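PDB 3EZO: malonyl CoA-acyl carrier protein transacylase from Burkholderia pseudomallei 1710b, which probably transfers the malonyl group from malonyl-CoA to holo-acyl carrier protein, releasing free CoA. Local coordinates for residues 109-114 against 225-230. Residues are numbered along the deposited sequence; the frame is centred on the assembly and turned at random.
Sequences GAIAFR and VDVKAP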
loop_
_atom_site.group_PDB
_atom_site.type_symbol
_atom_site.label_atom_id
_atom_site.label_comp_id
_atom_site.label_asym_id
_atom_site.label_seq_id
_atom_site.Cartn_x
_atom_site.Cartn_y
_atom_site.Cartn_z
ATOM N N GLY A 109 -10.594 7.095 10.660
ATOM C CA GLY A 109 -11.021 6.977 12.076
ATOM C C GLY A 109 -11.368 5.549 12.482
ATOM O O GLY A 109 -11.908 5.307 13.544
ATOM N N ALA A 110 -11.071 4.574 11.627
ATOM C CA ALA A 110 -11.367 3.187 11.968
ATOM C C ALA A 110 -10.349 2.590 12.968
ATOM O O ALA A 110 -10.700 1.759 13.784
ATOM C CB ALA A 110 -11.472 2.336 10.659
ATOM N N ILE A 111 -9.081 3.001 12.856
ATOM C CA ILE A 111 -8.008 2.480 13.684
ATOM C C ILE A 111 -7.211 3.678 14.211
ATOM O O ILE A 111 -6.806 4.521 13.440
ATOM C CB ILE A 111 -7.056 1.541 12.885
ATOM C CG1 ILE A 111 -7.808 0.314 12.319
ATOM C CG2 ILE A 111 -5.880 1.026 13.789
ATOM C CD1 ILE A 111 -6.920 -0.599 11.370
ATOM N N ALA A 112 -6.996 3.761 15.508
ATOM C CA ALA A 112 -6.200 4.865 16.030
ATOM C C ALA A 112 -4.745 4.722 15.543
ATOM O O ALA A 112 -4.188 3.614 15.518
ATOM C CB ALA A 112 -6.274 4.902 17.593
ATOM N N PHE A 113 -4.142 5.828 15.146
ATOM C CA PHE A 113 -2.748 5.824 14.695
ATOM C C PHE A 113 -1.829 5.134 15.684
ATOM O O PHE A 113 -1.008 4.335 15.286
ATOM C CB PHE A 113 -2.285 7.230 14.345
ATOM C CG PHE A 113 -0.838 7.323 13.864
ATOM C CD1 PHE A 113 -0.382 6.575 12.779
ATOM C CD2 PHE A 113 0.055 8.185 14.494
ATOM C CE1 PHE A 113 0.962 6.669 12.318
ATOM C CE2 PHE A 113 1.388 8.323 14.033
ATOM C CZ PHE A 113 1.838 7.555 12.944
ATOM N N ARG A 114 -2.049 5.371 16.974
ATOM C CA ARG A 114 -1.230 4.781 18.024
ATOM C C ARG A 114 -1.355 3.275 17.989
ATOM O O ARG A 114 -0.397 2.590 18.337
ATOM C CB ARG A 114 -1.651 5.335 19.403
ATOM C CG ARG A 114 -0.943 4.809 20.607
ATOM C CD ARG A 114 0.555 5.057 20.526
ATOM N NE ARG A 114 1.290 4.456 21.647
ATOM C CZ ARG A 114 1.637 3.172 21.730
ATOM N NH1 ARG A 114 1.345 2.292 20.732
ATOM N NH2 ARG A 114 2.301 2.766 22.810
ATOM N N VAL A 225 -7.497 -5.726 18.555
ATOM C CA VAL A 225 -7.400 -4.324 18.137
ATOM C C VAL A 225 -8.802 -3.733 18.079
ATOM O O VAL A 225 -9.730 -4.365 17.533
ATOM C CB VAL A 225 -6.697 -4.192 16.788
ATOM C CG1 VAL A 225 -6.684 -2.765 16.304
ATOM C CG2 VAL A 225 -5.263 -4.803 16.867
ATOM N N ASP A 226 -8.970 -2.554 18.674
ATOM C CA ASP A 226 -10.255 -1.855 18.650
ATOM C C ASP A 226 -10.460 -1.180 17.314
ATOM O O ASP A 226 -9.878 -0.138 17.053
ATOM C CB ASP A 226 -10.310 -0.757 19.729
ATOM C CG ASP A 226 -11.708 -0.135 19.850
ATOM O OD1 ASP A 226 -12.703 -0.871 19.651
ATOM O OD2 ASP A 226 -11.816 1.059 20.148
ATOM N N VAL A 227 -11.248 -1.773 16.449
ATOM C CA VAL A 227 -11.510 -1.169 15.176
ATOM C C VAL A 227 -12.911 -0.598 15.287
ATOM O O VAL A 227 -13.793 -1.268 15.795
ATOM C CB VAL A 227 -11.407 -2.193 14.011
ATOM C CG1 VAL A 227 -11.900 -1.564 12.696
ATOM C CG2 VAL A 227 -9.954 -2.768 13.909
ATOM N N LYS A 228 -13.077 0.626 14.789
ATOM C CA LYS A 228 -14.319 1.363 14.809
ATOM C C LYS A 228 -14.859 1.567 13.408
ATOM O O LYS A 228 -14.084 1.576 12.442
ATOM C CB LYS A 228 -14.032 2.759 15.342
ATOM C CG LYS A 228 -13.417 2.804 16.707
ATOM C CD LYS A 228 -14.324 3.410 17.714
ATOM C CE LYS A 228 -13.530 3.924 18.901
ATOM N NZ LYS A 228 -14.461 4.140 20.011
ATOM N N ALA A 229 -16.165 1.811 13.290
ATOM C CA ALA A 229 -16.794 2.055 11.980
ATOM C C ALA A 229 -16.216 3.340 11.404
ATOM O O ALA A 229 -16.148 4.322 12.111
ATOM C CB ALA A 229 -18.331 2.197 12.123
ATOM N N PRO A 230 -15.805 3.332 10.123
ATOM C CA PRO A 230 -15.133 4.513 9.581
ATOM C C PRO A 230 -16.058 5.717 9.399
ATOM O O PRO A 230 -17.236 5.567 9.134
ATOM C CB PRO A 230 -14.546 4.038 8.238
ATOM C CG PRO A 230 -15.053 2.700 7.991
ATOM C CD PRO A 230 -15.734 2.164 9.222
HETATM O O HOH W 1 -14.810 6.584 13.398
HETATM O O HOH W 2 -7.736 1.505 17.193
#
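A Schellman motif at G109 (phi 78°) closes helix 99-107, and the turn that follows, leading to the N-cap A112 of helix 113-128, lies against the extended loop that carries the chain from helix 212-223 to strand 233-234 of the parallel sheet. A single direct hydrogen bond joins the two: K228 N donates to A110 O at 2.8 Å, nearly straight (172°) and on a lone pair in the carbonyl plane. The same oxygen receives a CA-H...O contact from V227 CA at 3.3 Å. A110 CA returns a weak contact of the same kind to K228 O at 3.2 Å, so that only the C-H...O pair is reciprocal. Waters extend the join at both ends, one donating to G109 O and A229 O, the other accepting from A112 N and donating to D226 O. Followed outward, V227 begins with CB 4.0 Å from A110 O. It then forks: CG1, anti to the backbone N (chi1 171°), leans over that carbonyl oxygen and reaches A110 CB, while CG2 runs alongside I111. Helix 246-256 backs this valine through I249 and K250, and L105 of helix 99-107 packs on A110 and I111. V227 CG2 ends 4.1 Å from I111 CG1.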